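Local atomic coordinates of beta-galactoside alpha-2,6-sialyltransferase (Photobacterium sp., PDB entry 2Z4T), a protein that probably transfers sialic acid from a CMP-linked donor to beta-galactosides such as lactose, forming an alpha-2,6 linkage. Residues 435-448 and 454-466. Residues are numbered along the deposited sequence; the frame is centred on the assembly and turned at random.
Sequences MMTDMLPDAVAGIA and TIPAEKIKFIVFT
Parallel pairing of strands 443-447 and 460-465 begins where V444 bonds through both its backbone N and its backbone O to the neighbouring segment: its N donates to K459 O at 3.1 Å, and its O receives K461 N at 2.8 Å. The two strands run only 10° apart. V444 pairs with I460 and G446 with I463, two steps against three, so the second strand holds one extra residue, consistent with a beta bulge at K461, whose backbone angles are helical. Beyond it the G446 N to F462 O bond is weak, whereas V464 N reaches G446 O at 2.8 Å. A448 N then bonds to V464 O at 2.9 Å.

Flat groups pack against two alanines. A445 CB sits over the centre of the F462 ring, 3.8 Å from its centroid; the ring is folded back there because CG lies between the backbone N and the carbonyl carbon (chi1 64°). A448 CB instead covers the F465 ring toward its rim, 3.5 Å from CD1, and I463 CG2 also touches A448.

These are inner strands of the parallel sheet in the C-terminal Rossmann-like half of the GT-B fold, with strand 356-360 flanking 443-447 and helix 481-488 packing on A448 and F465. S449 and S450, which bind CMP, follow A448 just past the end of strand 443-447.

Ahead of the strands, the K459 chain, bent at chi2, carries CE against L440 CB and NZ to P441 O at 3.1 Å, linking the lysine to the segment that leads into strand 443-447. The carboxylate of D442 instead accepts N356 N. Farther back, M435, whose helix ends in a Schellman motif at D438, crosses T454 nearly at right angles, CE 3.8 Å from T454 CG2, while its CB and SD slide past I455 CD1, whose side chain neighbours the CMP-binding F431.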
loop_
_atom_site.group_PDB
_atom_site.type_symbol
_atom_site.label_atom_id
_atom_site.label_comp_id
_atom_site.label_asym_id
_atom_site.label_seq_id
_atom_site.Cartn_x
_atom_site.Cartn_y
_atom_site.Cartn_z
ATOM N N MET A 435 14.301 -5.899 -1.253
ATOM C CA MET A 435 14.820 -5.273 -2.462
ATOM C C MET A 435 15.078 -3.783 -2.243
ATOM O O MET A 435 16.150 -3.300 -2.580
ATOM C CB MET A 435 13.869 -5.454 -3.639
ATOM C CG MET A 435 14.423 -4.946 -4.969
ATOM S SD MET A 435 13.127 -4.946 -6.243
ATOM C CE MET A 435 12.037 -3.694 -5.538
ATOM N N MET A 436 14.096 -3.082 -1.675
ATOM C CA MET A 436 14.156 -1.633 -1.477
ATOM C C MET A 436 15.201 -1.227 -0.460
ATOM O O MET A 436 15.728 -0.115 -0.544
ATOM C CB MET A 436 12.799 -1.074 -1.047
ATOM C CG MET A 436 11.718 -1.215 -2.115
ATOM S SD MET A 436 10.272 -0.251 -1.738
ATOM C CE MET A 436 9.504 -1.231 -0.450
ATOM N N THR A 437 15.501 -2.113 0.488
ATOM C CA THR A 437 16.510 -1.823 1.497
ATOM C C THR A 437 17.903 -2.362 1.119
ATOM O O THR A 437 18.855 -2.282 1.913
ATOM C CB THR A 437 16.098 -2.358 2.884
ATOM O OG1 THR A 437 15.858 -3.767 2.801
ATOM C CG2 THR A 437 14.802 -1.631 3.419
ATOM N N ASP A 438 18.024 -2.894 -0.102
ATOM C CA ASP A 438 19.297 -3.459 -0.583
ATOM C C ASP A 438 19.765 -4.600 0.327
ATOM O O ASP A 438 20.912 -4.641 0.739
ATOM C CB ASP A 438 20.363 -2.361 -0.712
ATOM C CG ASP A 438 21.600 -2.831 -1.456
ATOM O OD1 ASP A 438 21.485 -3.699 -2.375
ATOM O OD2 ASP A 438 22.710 -2.330 -1.122
ATOM N N MET A 439 18.844 -5.508 0.638
ATOM C CA MET A 439 19.047 -6.608 1.579
ATOM C C MET A 439 18.736 -7.930 0.887
ATOM O O MET A 439 18.377 -8.925 1.526
ATOM C CB MET A 439 18.139 -6.446 2.803
ATOM C CG MET A 439 18.600 -5.407 3.838
ATOM S SD MET A 439 20.310 -5.674 4.370
ATOM C CE MET A 439 20.162 -7.151 5.384
ATOM N N LEU A 440 18.860 -7.932 -0.434
ATOM C CA LEU A 440 18.791 -9.171 -1.179
ATOM C C LEU A 440 20.012 -10.038 -0.870
ATOM O O LEU A 440 21.137 -9.546 -0.785
ATOM C CB LEU A 440 18.682 -8.875 -2.676
ATOM C CG LEU A 440 17.291 -8.771 -3.335
ATOM C CD1 LEU A 440 16.123 -8.740 -2.378
ATOM C CD2 LEU A 440 17.247 -7.627 -4.361
ATOM N N PRO A 441 19.790 -11.356 -0.721
ATOM C CA PRO A 441 20.853 -12.317 -0.460
ATOM C C PRO A 441 21.629 -12.550 -1.756
ATOM O O PRO A 441 21.307 -11.928 -2.767
ATOM C CB PRO A 441 20.064 -13.560 -0.099
ATOM C CG PRO A 441 18.865 -13.448 -0.975
ATOM C CD PRO A 441 18.479 -12.020 -0.833
ATOM N N ASP A 442 22.612 -13.445 -1.745
ATOM C CA ASP A 442 23.304 -13.824 -2.981
ATOM C C ASP A 442 22.456 -14.669 -3.922
ATOM O O ASP A 442 22.625 -14.591 -5.134
ATOM C CB ASP A 442 24.591 -14.581 -2.677
ATOM C CG ASP A 442 25.465 -13.828 -1.741
ATOM O OD1 ASP A 442 25.989 -12.771 -2.167
ATOM O OD2 ASP A 442 25.589 -14.264 -0.575
ATOM N N ALA A 443 21.568 -15.497 -3.381
ATOM C CA ALA A 443 20.724 -16.315 -4.245
ATOM C C ALA A 443 19.318 -16.370 -3.713
ATOM O O ALA A 443 19.098 -16.508 -2.507
ATOM C CB ALA A 443 21.293 -17.734 -4.401
ATOM N N VAL A 444 18.369 -16.249 -4.622
ATOM C CA VAL A 444 16.965 -16.440 -4.284
ATOM C C VAL A 444 16.317 -17.408 -5.246
ATOM O O VAL A 444 16.525 -17.332 -6.456
ATOM C CB VAL A 444 16.165 -15.095 -4.076
ATOM C CG1 VAL A 444 16.924 -13.832 -4.544
ATOM C CG2 VAL A 444 14.724 -15.164 -4.564
ATOM N N ALA A 445 15.596 -18.366 -4.673
ATOM C CA ALA A 445 14.794 -19.327 -5.420
ATOM C C ALA A 445 13.520 -19.614 -4.628
ATOM O O ALA A 445 13.427 -19.285 -3.443
ATOM C CB ALA A 445 15.572 -20.589 -5.684
ATOM N N GLY A 446 12.522 -20.194 -5.275
ATOM C CA GLY A 446 11.286 -20.467 -4.593
ATOM C C GLY A 446 10.116 -20.697 -5.512
ATOM O O GLY A 446 10.272 -20.992 -6.712
ATOM N N ILE A 447 8.929 -20.565 -4.936
ATOM C CA ILE A 447 7.717 -20.871 -5.650
ATOM C C ILE A 447 7.225 -19.640 -6.400
ATOM O O ILE A 447 7.330 -18.511 -5.919
ATOM C CB ILE A 447 6.621 -21.426 -4.699
ATOM C CG1 ILE A 447 7.186 -22.535 -3.778
ATOM C CG2 ILE A 447 5.371 -21.856 -5.491
ATOM C CD1 ILE A 447 7.809 -23.751 -4.486
ATOM N N ALA A 448 6.698 -19.877 -7.590
ATOM C CA ALA A 448 6.101 -18.832 -8.414
ATOM C C ALA A 448 5.244 -17.909 -7.561
ATOM O O ALA A 448 4.391 -18.358 -6.777
ATOM C CB ALA A 448 5.262 -19.472 -9.520
ATOM N N THR A 454 8.902 -8.661 -9.932
ATOM C CA THR A 454 9.633 -7.432 -9.604
ATOM C C THR A 454 11.136 -7.620 -9.337
ATOM O O THR A 454 11.944 -6.816 -9.788
ATOM C CB THR A 454 8.991 -6.749 -8.390
ATOM O OG1 THR A 454 7.609 -6.488 -8.670
ATOM C CG2 THR A 454 9.696 -5.454 -8.034
ATOM N N ILE A 455 11.493 -8.660 -8.590
ATOM C CA ILE A 455 12.884 -8.960 -8.220
ATOM C C ILE A 455 13.750 -9.114 -9.472
ATOM O O ILE A 455 13.362 -9.825 -10.398
ATOM C CB ILE A 455 12.970 -10.262 -7.330
ATOM C CG1 ILE A 455 12.254 -10.057 -5.981
ATOM C CG2 ILE A 455 14.385 -10.700 -7.064
ATOM C CD1 ILE A 455 12.416 -8.659 -5.300
ATOM N N PRO A 456 14.925 -8.443 -9.497
ATOM C CA PRO A 456 15.875 -8.524 -10.615
ATOM C C PRO A 456 16.266 -9.957 -10.985
ATOM O O PRO A 456 16.578 -10.774 -10.114
ATOM C CB PRO A 456 17.096 -7.758 -10.091
ATOM C CG PRO A 456 16.541 -6.805 -9.129
ATOM C CD PRO A 456 15.425 -7.541 -8.445
ATOM N N ALA A 457 16.237 -10.229 -12.286
ATOM C CA ALA A 457 16.547 -11.531 -12.842
ATOM C C ALA A 457 17.839 -12.121 -12.299
ATOM O O ALA A 457 17.914 -13.322 -12.035
ATOM C CB ALA A 457 16.602 -11.447 -14.363
ATOM N N GLU A 458 18.847 -11.280 -12.109
ATOM C CA GLU A 458 20.189 -11.774 -11.766
ATOM C C GLU A 458 20.243 -12.472 -10.408
ATOM O O GLU A 458 21.093 -13.324 -10.178
ATOM C CB GLU A 458 21.246 -10.669 -11.887
ATOM C CG GLU A 458 21.451 -9.795 -10.627
ATOM C CD GLU A 458 22.753 -10.114 -9.854
ATOM O OE1 GLU A 458 23.212 -11.287 -9.891
ATOM O OE2 GLU A 458 23.314 -9.178 -9.210
ATOM N N LYS A 459 19.323 -12.128 -9.517
ATOM C CA LYS A 459 19.277 -12.762 -8.203
ATOM C C LYS A 459 18.614 -14.145 -8.198
ATOM O O LYS A 459 18.937 -14.982 -7.352
ATOM C CB LYS A 459 18.570 -11.848 -7.212
ATOM C CG LYS A 459 19.350 -10.618 -6.874
ATOM C CD LYS A 459 20.660 -10.963 -6.180
ATOM C CE LYS A 459 21.060 -9.794 -5.299
ATOM N NZ LYS A 459 22.428 -9.856 -4.757
ATOM N N ILE A 460 17.710 -14.373 -9.152
ATOM C CA ILE A 460 16.907 -15.594 -9.237
ATOM C C ILE A 460 17.684 -16.819 -9.731
ATOM O O ILE A 460 18.188 -16.824 -10.847
ATOM C CB ILE A 460 15.721 -15.373 -10.189
ATOM C CG1 ILE A 460 15.004 -14.042 -9.855
ATOM C CG2 ILE A 460 14.790 -16.595 -10.178
ATOM C CD1 ILE A 460 13.821 -13.691 -10.817
ATOM N N LYS A 461 17.760 -17.862 -8.907
ATOM C CA LYS A 461 18.363 -19.128 -9.328
ATOM C C LYS A 461 17.384 -20.062 -10.018
ATOM O O LYS A 461 17.727 -20.651 -11.027
ATOM C CB LYS A 461 19.051 -19.824 -8.165
ATOM C CG LYS A 461 20.278 -19.065 -7.649
ATOM C CD LYS A 461 21.113 -18.483 -8.803
ATOM C CE LYS A 461 22.481 -17.969 -8.336
ATOM N NZ LYS A 461 22.355 -16.650 -7.634
ATOM N N PHE A 462 16.174 -20.209 -9.483
ATOM C CA PHE A 462 15.124 -20.947 -10.174
ATOM C C PHE A 462 13.765 -20.667 -9.553
ATOM O O PHE A 462 13.671 -20.290 -8.386
ATOM C CB PHE A 462 15.409 -22.461 -10.243
ATOM C CG PHE A 462 15.449 -23.157 -8.903
ATOM C CD1 PHE A 462 14.280 -23.587 -8.284
ATOM C CD2 PHE A 462 16.661 -23.419 -8.278
ATOM C CE1 PHE A 462 14.307 -24.244 -7.033
ATOM C CE2 PHE A 462 16.709 -24.073 -7.030
ATOM C CZ PHE A 462 15.520 -24.483 -6.408
ATOM N N ILE A 463 12.722 -20.845 -10.352
ATOM C CA ILE A 463 11.365 -20.689 -9.888
ATOM C C ILE A 463 10.642 -22.009 -10.079
ATOM O O ILE A 463 10.864 -22.712 -11.050
ATOM C CB ILE A 463 10.644 -19.568 -10.656
ATOM C CG1 ILE A 463 11.349 -18.224 -10.441
ATOM C CG2 ILE A 463 9.190 -19.461 -10.232
ATOM C CD1 ILE A 463 10.763 -17.094 -11.268
ATOM N N VAL A 464 9.781 -22.378 -9.149
ATOM C CA VAL A 464 9.080 -23.637 -9.303
ATOM C C VAL A 464 7.605 -23.365 -9.177
ATOM O O VAL A 464 7.180 -22.635 -8.281
ATOM C CB VAL A 464 9.539 -24.686 -8.268
ATOM C CG1 VAL A 464 8.688 -25.949 -8.370
ATOM C CG2 VAL A 464 11.012 -25.013 -8.465
ATOM N N PHE A 465 6.833 -23.940 -10.089
ATOM C CA PHE A 465 5.394 -23.814 -10.067
ATOM C C PHE A 465 4.757 -25.000 -9.369
ATOM O O PHE A 465 5.309 -26.093 -9.316
ATOM C CB PHE A 465 4.838 -23.707 -11.488
ATOM C CG PHE A 465 5.225 -22.453 -12.197
ATOM C CD1 PHE A 465 4.319 -21.411 -12.321
ATOM C CD2 PHE A 465 6.491 -22.313 -12.750
ATOM C CE1 PHE A 465 4.682 -20.237 -12.983
ATOM C CE2 PHE A 465 6.857 -21.136 -13.412
ATOM C CZ PHE A 465 5.957 -20.097 -13.522
ATOM N N THR A 466 3.566 -24.736 -8.866
ATOM C CA THR A 466 2.673 -25.644 -8.184
ATOM C C THR A 466 2.164 -26.847 -9.010
ATOM O O THR A 466 1.965 -26.757 -10.203
ATOM C CB THR A 466 1.536 -24.738 -7.691
ATOM O OG1 THR A 466 1.846 -24.300 -6.357
ATOM C CG2 THR A 466 0.144 -25.360 -7.792
#